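Local coordinates for ParA (PDB 3EZF), which probably helps segregate a bacterial plasmid as a P-loop ATPase and, with ADP bound, probably regulates transcription through its winged helix-turn-helix domain, at residues A[41-46]-A[84-89]; A[61-66]-A[93-98]; A[51-56]-A[139-144]; A[132-137]-A[198-203]. All blocks are in the same frame, centred on the assembly; numbering follows the deposited sequence.

Interaction 1: A[41-46]-A[84-89]; sequences YQTFTR and QYALTI. With SO4 (sulfate ion), chain F.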
# COMPACT_ATOMS: atom_id res chain seq x y z
N TYR A 41 -4.58 9.03 28.24
CA TYR A 41 -4.52 9.69 29.53
C TYR A 41 -3.13 9.98 30.00
O TYR A 41 -2.47 9.14 30.62
CB TYR A 41 -5.28 8.93 30.61
CG TYR A 41 -6.03 9.90 31.48
CD1 TYR A 41 -6.98 10.76 30.93
CD2 TYR A 41 -5.72 10.03 32.84
CE1 TYR A 41 -7.61 11.72 31.69
CE2 TYR A 41 -6.35 11.00 33.61
CZ TYR A 41 -7.29 11.84 33.03
OH TYR A 41 -7.90 12.82 33.77
N GLN A 42 -2.69 11.19 29.70
CA GLN A 42 -1.39 11.65 30.11
C GLN A 42 -1.61 12.79 31.08
O GLN A 42 -2.37 13.73 30.80
CB GLN A 42 -0.58 12.17 28.93
CG GLN A 42 0.55 13.05 29.38
CD GLN A 42 1.41 13.54 28.24
OE1 GLN A 42 0.90 14.10 27.26
NE2 GLN A 42 2.72 13.36 28.36
N THR A 43 -0.96 12.69 32.23
CA THR A 43 -1.06 13.73 33.23
C THR A 43 0.36 14.15 33.56
O THR A 43 1.29 13.38 33.33
CB THR A 43 -1.76 13.22 34.51
OG1 THR A 43 -0.90 12.33 35.23
CG2 THR A 43 -3.02 12.49 34.17
N PHE A 44 0.53 15.36 34.07
CA PHE A 44 1.86 15.83 34.44
C PHE A 44 1.88 16.12 35.94
O PHE A 44 0.84 16.32 36.56
CB PHE A 44 2.23 17.09 33.66
CG PHE A 44 2.30 16.88 32.17
CD1 PHE A 44 1.15 16.81 31.40
CD2 PHE A 44 3.53 16.79 31.53
CE1 PHE A 44 1.22 16.64 30.01
CE2 PHE A 44 3.61 16.63 30.15
CZ PHE A 44 2.46 16.55 29.39
N THR A 45 3.07 16.12 36.51
CA THR A 45 3.22 16.44 37.92
C THR A 45 3.51 17.92 37.89
O THR A 45 3.97 18.43 36.86
CB THR A 45 4.45 15.75 38.52
OG1 THR A 45 4.20 14.35 38.68
CG2 THR A 45 4.79 16.35 39.86
N ARG A 46 3.26 18.62 38.98
CA ARG A 46 3.54 20.05 39.00
C ARG A 46 4.94 20.33 38.51
O ARG A 46 5.13 21.14 37.61
CB ARG A 46 3.41 20.59 40.40
CG ARG A 46 2.01 20.56 40.79
CD ARG A 46 1.98 20.17 42.14
NE ARG A 46 1.70 21.31 43.02
CZ ARG A 46 1.67 21.19 44.34
NH1 ARG A 46 1.92 19.97 44.81
NH2 ARG A 46 1.41 22.23 45.16
N GLN A 84 -2.83 13.75 45.09
CA GLN A 84 -1.66 14.15 44.28
C GLN A 84 -1.86 15.48 43.54
O GLN A 84 -2.07 16.52 44.17
CB GLN A 84 -1.39 13.07 43.25
CG GLN A 84 -0.42 12.02 43.69
CD GLN A 84 0.96 12.59 43.81
OE1 GLN A 84 1.26 13.62 43.22
NE2 GLN A 84 1.83 11.92 44.57
N TYR A 85 -1.80 15.42 42.21
CA TYR A 85 -1.96 16.58 41.33
C TYR A 85 -1.41 16.12 40.01
O TYR A 85 -0.20 16.16 39.79
CB TYR A 85 -1.15 17.78 41.81
CG TYR A 85 -2.00 18.98 42.21
CD1 TYR A 85 -1.73 19.68 43.39
CD2 TYR A 85 -3.08 19.38 41.44
CE1 TYR A 85 -2.52 20.74 43.79
CE2 TYR A 85 -3.88 20.44 41.83
CZ TYR A 85 -3.60 21.12 43.01
OH TYR A 85 -4.41 22.15 43.46
N ALA A 86 -2.29 15.65 39.14
CA ALA A 86 -1.89 15.17 37.83
C ALA A 86 -2.69 15.94 36.82
O ALA A 86 -3.75 15.50 36.42
CB ALA A 86 -2.20 13.69 37.72
N LEU A 87 -2.17 17.09 36.41
CA LEU A 87 -2.85 17.95 35.45
C LEU A 87 -2.85 17.30 34.09
O LEU A 87 -1.89 16.63 33.71
CB LEU A 87 -2.16 19.32 35.35
CG LEU A 87 -1.49 20.00 36.55
CD1 LEU A 87 -1.20 21.44 36.15
CD2 LEU A 87 -2.38 19.97 37.78
N THR A 88 -3.94 17.50 33.34
CA THR A 88 -4.09 16.95 32.00
C THR A 88 -3.63 17.95 30.95
O THR A 88 -3.41 19.12 31.24
CB THR A 88 -5.53 16.65 31.69
OG1 THR A 88 -6.27 17.89 31.68
CG2 THR A 88 -6.11 15.70 32.71
N ILE A 89 -3.52 17.48 29.71
CA ILE A 89 -3.12 18.34 28.61
C ILE A 89 -3.97 19.60 28.61
O ILE A 89 -3.49 20.67 28.23
CB ILE A 89 -3.31 17.63 27.23
CG1 ILE A 89 -2.41 16.38 27.13
CG2 ILE A 89 -2.99 18.61 26.10
CD1 ILE A 89 -0.95 16.69 27.13
S SO4 F . 7.72 14.65 41.03
O1 SO4 F . 6.58 15.37 41.61
O2 SO4 F . 8.82 15.59 40.77
O3 SO4 F . 7.32 14.00 39.76
O4 SO4 F . 8.17 13.62 41.98
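Phe44 and Leu87 pair across a short antiparallel ribbon, 43-44 against 87-88. It lies in the DNA-binding domain and is consistent with the small sheet of a winged helix-turn-helix. Phe44 N donates to Leu87 O at 2.8 Å. Leu87 N returns a weak bond to Phe44 O. The Phe44 and Leu87 side chains share one face of the ribbon.

The Phe44 side chain can be followed outward. CB lies 4.1 Å from Leu87 O. With CG anti to the carbonyl carbon (chi1 -62°), the ring starts out beside the backbone N. Its CD1 is 3.8 Å from Leu87 O, which lies near the ring plane. Further out, CE1 meets Ile89 CD1 at 3.6 Å, also at the ring edge. CZ touches that methyl more loosely, at 4.1 Å. Helix 46-50 adds Val49 to the ring and helix 89-98 adds Val92. On the other side of the chain, Thr43 rests its CB and OG1 on Ala86 CB. Gln42 is extended beyond CG and brings OE1 to the CD1 end of Ile89.

At the far end, Arg46 bends at chi2 and chi3 to reach Tyr85. The Tyr85 hydroxyl is bonded to Glu68, on helix 57-69. Thr45 OG1 makes a weak bond to a sulfate, whose other contact with Thr45 is too close to trust. One face of the Arg46 guanidinium lies on Tyr85 CD1, which is 3.7 Å above the guanidinium plane and offset toward its rim. The two planes are 46° apart.

Interaction 2: A[61-66]-A[93-98]; sequences DQAIKE and IDIYAH. Unlike the reference sequence in segment 61-66: Asp61 (reference Glu).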
# COMPACT_ATOMS: atom_id res chain seq x y z
N ASP A 61 2.42 26.97 40.70
CA ASP A 61 1.85 27.03 42.04
C ASP A 61 0.96 28.26 42.22
O ASP A 61 -0.02 28.23 42.98
CB ASP A 61 2.97 27.04 43.07
CG ASP A 61 2.46 27.05 44.50
OD1 ASP A 61 1.73 27.99 44.88
OD2 ASP A 61 2.80 26.12 45.26
N GLN A 62 1.29 29.33 41.52
CA GLN A 62 0.54 30.57 41.61
C GLN A 62 -0.65 30.50 40.67
O GLN A 62 -1.73 30.97 40.99
CB GLN A 62 1.43 31.74 41.22
CG GLN A 62 0.83 33.10 41.47
CD GLN A 62 1.68 34.20 40.87
OE1 GLN A 62 2.88 34.31 41.16
NE2 GLN A 62 1.07 35.03 40.02
N ALA A 63 -0.44 29.91 39.50
CA ALA A 63 -1.51 29.76 38.52
C ALA A 63 -2.61 28.88 39.12
O ALA A 63 -3.78 29.25 39.09
CB ALA A 63 -0.97 29.10 37.25
N ILE A 64 -2.22 27.74 39.67
CA ILE A 64 -3.18 26.83 40.28
C ILE A 64 -3.92 27.49 41.44
O ILE A 64 -5.15 27.44 41.49
CB ILE A 64 -2.50 25.53 40.76
CG1 ILE A 64 -2.11 24.69 39.54
CG2 ILE A 64 -3.42 24.75 41.68
CD1 ILE A 64 -1.58 23.33 39.84
N LYS A 65 -3.19 28.11 42.35
CA LYS A 65 -3.79 28.80 43.49
C LYS A 65 -4.83 29.79 42.97
O LYS A 65 -6.02 29.71 43.30
CB LYS A 65 -2.71 29.56 44.29
CG LYS A 65 -3.26 30.50 45.36
CD LYS A 65 -2.25 31.59 45.77
CE LYS A 65 -1.29 31.15 46.88
NZ LYS A 65 -0.05 30.48 46.40
N GLU A 66 -4.39 30.72 42.15
CA GLU A 66 -5.28 31.72 41.59
C GLU A 66 -6.49 31.10 40.91
O GLU A 66 -7.62 31.50 41.19
CB GLU A 66 -4.53 32.61 40.59
CG GLU A 66 -3.41 33.45 41.20
CD GLU A 66 -2.85 34.48 40.23
OE1 GLU A 66 -2.08 35.36 40.70
OE2 GLU A 66 -3.18 34.43 39.02
N ILE A 93 -2.88 23.54 29.31
CA ILE A 93 -3.27 24.54 28.33
C ILE A 93 -4.05 25.65 28.99
O ILE A 93 -3.90 26.82 28.64
CB ILE A 93 -4.15 23.92 27.24
CG1 ILE A 93 -3.31 22.95 26.41
CG2 ILE A 93 -4.78 25.02 26.38
CD1 ILE A 93 -4.11 22.12 25.45
N ASP A 94 -4.87 25.30 29.97
CA ASP A 94 -5.64 26.31 30.67
C ASP A 94 -4.77 27.18 31.58
O ASP A 94 -5.10 28.34 31.84
CB ASP A 94 -6.78 25.66 31.46
CG ASP A 94 -7.92 25.19 30.56
OD1 ASP A 94 -8.17 25.82 29.51
OD2 ASP A 94 -8.58 24.20 30.92
N ILE A 95 -3.66 26.63 32.06
CA ILE A 95 -2.75 27.39 32.91
C ILE A 95 -2.03 28.38 32.02
O ILE A 95 -1.80 29.52 32.42
CB ILE A 95 -1.69 26.49 33.61
CG1 ILE A 95 -2.29 25.84 34.86
CG2 ILE A 95 -0.46 27.32 33.97
CD1 ILE A 95 -1.38 24.86 35.52
N TYR A 96 -1.69 27.94 30.81
CA TYR A 96 -1.00 28.80 29.84
C TYR A 96 -1.97 29.89 29.41
O TYR A 96 -1.57 31.01 29.06
CB TYR A 96 -0.58 28.01 28.59
CG TYR A 96 0.76 27.33 28.66
CD1 TYR A 96 0.85 25.94 28.64
CD2 TYR A 96 1.94 28.07 28.70
CE1 TYR A 96 2.09 25.31 28.65
CE2 TYR A 96 3.19 27.44 28.71
CZ TYR A 96 3.26 26.07 28.69
OH TYR A 96 4.49 25.43 28.71
N ALA A 97 -3.26 29.56 29.43
CA ALA A 97 -4.28 30.51 29.03
C ALA A 97 -4.48 31.52 30.15
O ALA A 97 -4.65 32.73 29.91
CB ALA A 97 -5.58 29.79 28.72
N HIS A 98 -4.47 31.04 31.38
CA HIS A 98 -4.63 31.92 32.52
C HIS A 98 -3.43 32.88 32.54
O HIS A 98 -3.58 34.06 32.84
CB HIS A 98 -4.68 31.10 33.79
CG HIS A 98 -4.80 31.92 35.02
ND1 HIS A 98 -4.16 31.59 36.20
CD2 HIS A 98 -5.46 33.08 35.27
CE1 HIS A 98 -4.42 32.51 37.11
NE2 HIS A 98 -5.20 33.42 36.57
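Ala63 and Ile95 meet where helices 57-69 and 89-98 pack. Ala63 CB touches Ile95 CG2 at 3.8 Å. The other branch of Ile95 ends in CD1, which reaches Ile64 CG1 at 4.1 Å. Ile95 CG1 is anti to the carbonyl carbon (chi1 -82°), which leaves CG2 anti to the backbone N, on the side of Ala63.

Next to this apolar pair, Glu66 meets His98. Glu66 CB is 3.5 Å from His98 CE1, and OE2 lies near the same corner of the ring. The side chains cross at about a right angle, with carboxylate and ring planes 68° apart. His98 ND1 sits 3.7 Å from Ala63 O.

Beyond these contacts, Gln62 NE2 donates to Glu66 OE1 at 3.2 Å, from above the carboxylate plane, and Arg58 holds the oxygen of Gln62. Met67 packs on both Ile95 and His98. The axes of 61-66 and 93-98 come within 10.0 Å and cross at 89°, so the two helices of the winged helix-turn-helix domain touch over a small patch.

Glu66 OE2 is 3.3 Å from His98 NE2, but the angle is too poor for a hydrogen bond. The nearby carboxylate may still favour a protonated imidazole.

Interaction 3: A[51-56]-A[139-144]; sequences KLPKLS and HQDLLR. With SO4 (sulfate ion), chain D.
The type II turn from Leu52 to Leu55 meets the loop after helix 129-138, with Pro53 against Asp141 and Leu52 against Gln140. Pro53 and Asp141 cross at about a right angle, with Pro53 CG lying on Asp141 CB. Leu52 also crosses Gln140 at about a right angle. Its CD1 is 3.7 Å from Gln140 OE1, and its CG is the same distance from the Gln140 backbone O. The other branch, Leu52 CD2, reaches Leu143 CD1 at 4.1 Å.

The turn joins helix 46-50 to helix 57-69, consistent with the turn of a helix-turn-helix. The partner loop belongs to the P-loop ATPase domain, so this is packing between two domains. No hydrogen bond crosses it. Tyr96 of helix 89-98 bonds through its hydroxyl to Pro53 O and also touches Leu52 and Arg144.

Lys54 sits at the third position of the turn, with the positive phi (54°) that a type II turn has there. Its chain bends at chi2, chi3 and chi4. NZ donates to sulfate O1 at 2.7 Å and weakly to O3. Arg144 NH1 is 4.2 Å from Lys54 NZ. The ion probably reduces the repulsion of these like charges. Its O3 lies at the guanidinium edge, near the plane, without bonding Arg144. On the loop itself, His139 NE2 makes a weak bond to Asp141 OD2, and Lys389 forms a long, weak ion pair with that oxygen.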
# COMPACT_ATOMS: atom_id res chain seq x y z
N LYS A 51 8.71 22.50 34.44
CA LYS A 51 9.80 22.34 33.49
C LYS A 51 9.38 22.74 32.07
O LYS A 51 10.20 22.73 31.16
CB LYS A 51 10.31 20.91 33.47
CG LYS A 51 10.76 20.41 34.82
CD LYS A 51 11.60 19.14 34.70
CE LYS A 51 13.07 19.46 34.99
NZ LYS A 51 13.93 18.24 35.05
N LEU A 52 8.11 23.07 31.87
CA LEU A 52 7.63 23.46 30.55
C LEU A 52 7.95 24.91 30.22
O LEU A 52 8.09 25.74 31.11
CB LEU A 52 6.12 23.21 30.46
CG LEU A 52 5.67 21.94 29.73
CD1 LEU A 52 6.62 20.78 30.00
CD2 LEU A 52 4.24 21.59 30.17
N PRO A 53 8.05 25.24 28.93
CA PRO A 53 8.35 26.59 28.46
C PRO A 53 7.54 27.69 29.12
O PRO A 53 6.38 27.51 29.44
CB PRO A 53 8.06 26.51 26.96
CG PRO A 53 8.42 25.13 26.64
CD PRO A 53 7.82 24.35 27.78
N LYS A 54 8.18 28.84 29.32
CA LYS A 54 7.55 30.00 29.92
C LYS A 54 6.89 29.73 31.28
O LYS A 54 6.01 30.48 31.69
CB LYS A 54 6.51 30.56 28.95
CG LYS A 54 7.01 30.64 27.52
CD LYS A 54 8.31 31.45 27.41
CE LYS A 54 8.06 32.94 27.20
NZ LYS A 54 7.55 33.23 25.82
N LEU A 55 7.33 28.68 31.97
CA LEU A 55 6.75 28.34 33.27
C LEU A 55 7.83 27.94 34.28
O LEU A 55 8.96 27.61 33.91
CB LEU A 55 5.74 27.20 33.13
CG LEU A 55 4.57 27.33 32.14
CD1 LEU A 55 3.74 26.08 32.20
CD2 LEU A 55 3.72 28.55 32.43
N SER A 56 7.45 27.96 35.55
CA SER A 56 8.35 27.62 36.63
C SER A 56 7.51 27.18 37.81
O SER A 56 6.31 27.42 37.84
CB SER A 56 9.15 28.85 37.02
OG SER A 56 8.29 29.81 37.59
N HIS A 139 2.95 17.61 22.29
CA HIS A 139 4.36 17.94 22.51
C HIS A 139 4.59 18.73 23.79
O HIS A 139 3.72 19.45 24.27
CB HIS A 139 4.94 18.72 21.35
CG HIS A 139 6.43 18.85 21.40
ND1 HIS A 139 7.28 17.88 20.91
CD2 HIS A 139 7.23 19.84 21.87
CE1 HIS A 139 8.53 18.27 21.08
NE2 HIS A 139 8.53 19.46 21.66
N GLN A 140 5.79 18.58 24.34
CA GLN A 140 6.20 19.26 25.56
C GLN A 140 6.11 20.78 25.44
O GLN A 140 5.30 21.42 26.11
CB GLN A 140 7.65 18.88 25.89
CG GLN A 140 7.86 17.44 26.32
CD GLN A 140 7.56 17.24 27.79
OE1 GLN A 140 6.47 17.57 28.26
NE2 GLN A 140 8.52 16.70 28.52
N ASP A 141 6.95 21.34 24.56
CA ASP A 141 6.99 22.78 24.36
C ASP A 141 6.06 23.27 23.28
O ASP A 141 6.33 24.31 22.68
CB ASP A 141 8.39 23.25 23.98
CG ASP A 141 9.41 22.16 24.07
OD1 ASP A 141 9.46 21.49 25.12
OD2 ASP A 141 10.17 22.00 23.08
N LEU A 142 4.97 22.54 23.04
CA LEU A 142 4.04 22.97 22.01
C LEU A 142 2.65 23.07 22.58
O LEU A 142 1.77 23.64 21.93
CB LEU A 142 4.05 22.00 20.83
CG LEU A 142 4.92 22.30 19.60
CD1 LEU A 142 6.32 22.72 19.98
CD2 LEU A 142 4.97 21.06 18.71
N LEU A 143 2.45 22.54 23.79
CA LEU A 143 1.15 22.59 24.46
C LEU A 143 0.63 24.02 24.60
O LEU A 143 -0.57 24.27 24.55
CB LEU A 143 1.22 21.95 25.85
CG LEU A 143 1.56 20.46 26.01
CD1 LEU A 143 1.51 20.10 27.49
CD2 LEU A 143 0.59 19.60 25.27
N ARG A 144 1.55 24.96 24.76
CA ARG A 144 1.20 26.37 24.88
C ARG A 144 0.50 26.87 23.63
O ARG A 144 -0.02 27.99 23.61
CB ARG A 144 2.46 27.19 25.07
CG ARG A 144 3.53 26.83 24.06
CD ARG A 144 4.58 27.91 23.96
NE ARG A 144 3.97 29.15 23.48
CZ ARG A 144 4.67 30.24 23.20
NH1 ARG A 144 5.99 30.23 23.36
NH2 ARG A 144 4.03 31.33 22.77
S SO4 D . 10.11 32.27 23.36
O1 SO4 D . 9.20 33.41 23.64
O2 SO4 D . 9.82 31.74 22.02
O3 SO4 D . 9.91 31.22 24.37
O4 SO4 D . 11.52 32.73 23.42

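Interaction 4: A[132-137]-A[198-203]; sequences LAHALR and TIVPGV. Unlike the reference sequence in segment 198-203: Val200 (reference Ile). With SO4 (sulfate ion), chain G.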
# COMPACT_ATOMS: atom_id res chain seq x y z
N LEU A 132 2.01 12.23 13.43
CA LEU A 132 2.64 13.54 13.51
C LEU A 132 1.63 14.48 14.15
O LEU A 132 1.95 15.26 15.04
CB LEU A 132 2.99 14.04 12.11
CG LEU A 132 4.34 14.76 11.99
CD1 LEU A 132 4.36 15.52 10.69
CD2 LEU A 132 4.55 15.69 13.18
N ALA A 133 0.39 14.40 13.70
CA ALA A 133 -0.65 15.24 14.25
C ALA A 133 -0.73 15.03 15.76
O ALA A 133 -0.82 15.99 16.52
CB ALA A 133 -1.98 14.91 13.60
N HIS A 134 -0.69 13.77 16.19
CA HIS A 134 -0.75 13.45 17.61
C HIS A 134 0.44 14.01 18.37
O HIS A 134 0.27 14.54 19.46
CB HIS A 134 -0.85 11.94 17.81
CG HIS A 134 -2.24 11.42 17.63
ND1 HIS A 134 -2.55 10.07 17.64
CD2 HIS A 134 -3.42 12.07 17.46
CE1 HIS A 134 -3.85 9.92 17.49
NE2 HIS A 134 -4.40 11.11 17.38
N ALA A 135 1.63 13.87 17.79
CA ALA A 135 2.88 14.38 18.38
C ALA A 135 2.80 15.89 18.55
O ALA A 135 2.89 16.41 19.67
CB ALA A 135 4.07 14.02 17.49
N LEU A 136 2.65 16.60 17.44
CA LEU A 136 2.55 18.05 17.45
C LEU A 136 1.59 18.52 18.56
O LEU A 136 1.86 19.50 19.26
CB LEU A 136 2.07 18.55 16.08
CG LEU A 136 3.06 18.40 14.92
CD1 LEU A 136 2.44 18.75 13.58
CD2 LEU A 136 4.25 19.29 15.19
N ARG A 137 0.50 17.79 18.74
CA ARG A 137 -0.52 18.14 19.72
C ARG A 137 -0.08 18.07 21.17
O ARG A 137 -0.19 19.05 21.90
CB ARG A 137 -1.76 17.25 19.53
CG ARG A 137 -3.07 17.96 19.74
CD ARG A 137 -3.37 18.22 21.20
NE ARG A 137 -4.17 19.44 21.38
CZ ARG A 137 -5.13 19.59 22.29
NH1 ARG A 137 -5.44 18.59 23.11
NH2 ARG A 137 -5.75 20.75 22.41
N THR A 198 -10.39 11.35 17.73
CA THR A 198 -9.46 10.24 17.87
C THR A 198 -9.06 10.03 19.34
O THR A 198 -9.75 10.51 20.24
CB THR A 198 -8.19 10.46 17.02
OG1 THR A 198 -7.39 9.28 17.05
CG2 THR A 198 -7.38 11.61 17.56
N ILE A 199 -7.97 9.30 19.58
CA ILE A 199 -7.50 9.05 20.94
C ILE A 199 -6.88 10.29 21.56
O ILE A 199 -6.61 10.33 22.75
CB ILE A 199 -6.44 7.94 20.96
CG1 ILE A 199 -5.26 8.34 20.05
CG2 ILE A 199 -7.06 6.63 20.52
CD1 ILE A 199 -4.02 7.42 20.15
N VAL A 200 -6.65 11.30 20.73
CA VAL A 200 -6.06 12.56 21.17
C VAL A 200 -7.05 13.67 20.85
O VAL A 200 -7.12 14.14 19.71
CB VAL A 200 -4.74 12.85 20.42
CG1 VAL A 200 -4.23 14.23 20.77
CG2 VAL A 200 -3.72 11.78 20.75
N PRO A 201 -7.81 14.12 21.86
CA PRO A 201 -8.81 15.19 21.70
C PRO A 201 -8.49 16.36 20.75
O PRO A 201 -9.38 16.81 20.01
CB PRO A 201 -9.07 15.65 23.13
CG PRO A 201 -7.84 15.21 23.88
CD PRO A 201 -7.58 13.86 23.29
N GLY A 202 -7.27 16.87 20.74
CA GLY A 202 -7.02 17.97 19.83
C GLY A 202 -6.95 17.65 18.34
O GLY A 202 -7.17 18.54 17.53
N VAL A 203 -6.65 16.40 18.01
CA VAL A 203 -6.49 15.92 16.62
C VAL A 203 -7.70 15.17 16.05
O VAL A 203 -7.99 14.07 16.49
CB VAL A 203 -5.28 14.97 16.54
CG1 VAL A 203 -5.14 14.40 15.14
CG2 VAL A 203 -3.99 15.70 16.95
S SO4 G . -9.66 20.61 21.77
O1 SO4 G . -10.83 21.11 22.52
O2 SO4 G . -9.01 21.74 21.06
O3 SO4 G . -10.10 19.60 20.79
O4 SO4 G . -8.71 20.00 22.70
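His134 lays one ring face on Val200 and points its tip at Thr198. Val200 CG2 sits 3.4 Å from the ring centroid and 13° off the normal, a CH-pi contact over the centre. The two side chains run past each other in opposite directions. Thr198 comes tip to tip with His134, its CB at the ring edge near NE2. Val203 CB also lies at the edge, 3.6 Å from His134 CD2. The Ile199 and His134 side chains cross at about a right angle, with Ile199 CG1 near CE1. His134 CG, anti to the carbonyl carbon (chi1 -80°), lies 3.5 Å from Val200 CG2. Thr198 OG1 is bonded to Phe163 O.

One turn further along, Arg137 slides past Val200 and Val203. Its CG meets Val203 CG2 at 3.7 Å. The guanidinium lies flat on Gly202, whose CA is 3.4 Å above the centre of the plane. Arg137 NE is bonded to Leu147 O, and NH2 forms a salt bridge with Asp146. NH2 also makes a weak bond to a sulfate O4 at 3.1 Å.

Helix 129-138 follows the P-loop of the ATPase fold. Residues 198-203 lead into strand 203-206, an outermost strand of the parallel sheet. Ala133 CB packs on Val203 CG1 at 3.6 Å and also on Ile149 and Val151 of the adjacent strand 149-153. Leu136 turns to helix 378-400, while Arg137 touches Ile89 and Ile93 of helix 89-98.

Interactions 1 and 2 lie within the winged helix-turn-helix domain, and interaction 4 lies within the ATPase domain. Interaction 3 joins the two. Of the four, interaction 4 alone involves the helix that follows the P-loop. Leu87 connects the first pair, with its CD1 3.5 Å from Ile95 CD1. Phe44 and Ile89 carry interaction 1 over to Gln140 and Leu143 of interaction 3; Ile89 CD1 is 3.8 Å from Leu143 CD2. Ile93 CG1 lies 3.6 Å from Leu143 O, a link from 93-98 to 139-144. Arg137 of interaction 4 reaches back to helix 89-98, its NH2 3.7 Å from Ile93 CD1. The sulfates beside interactions 1, 3 and 4 probably come from the crystallisation liquor.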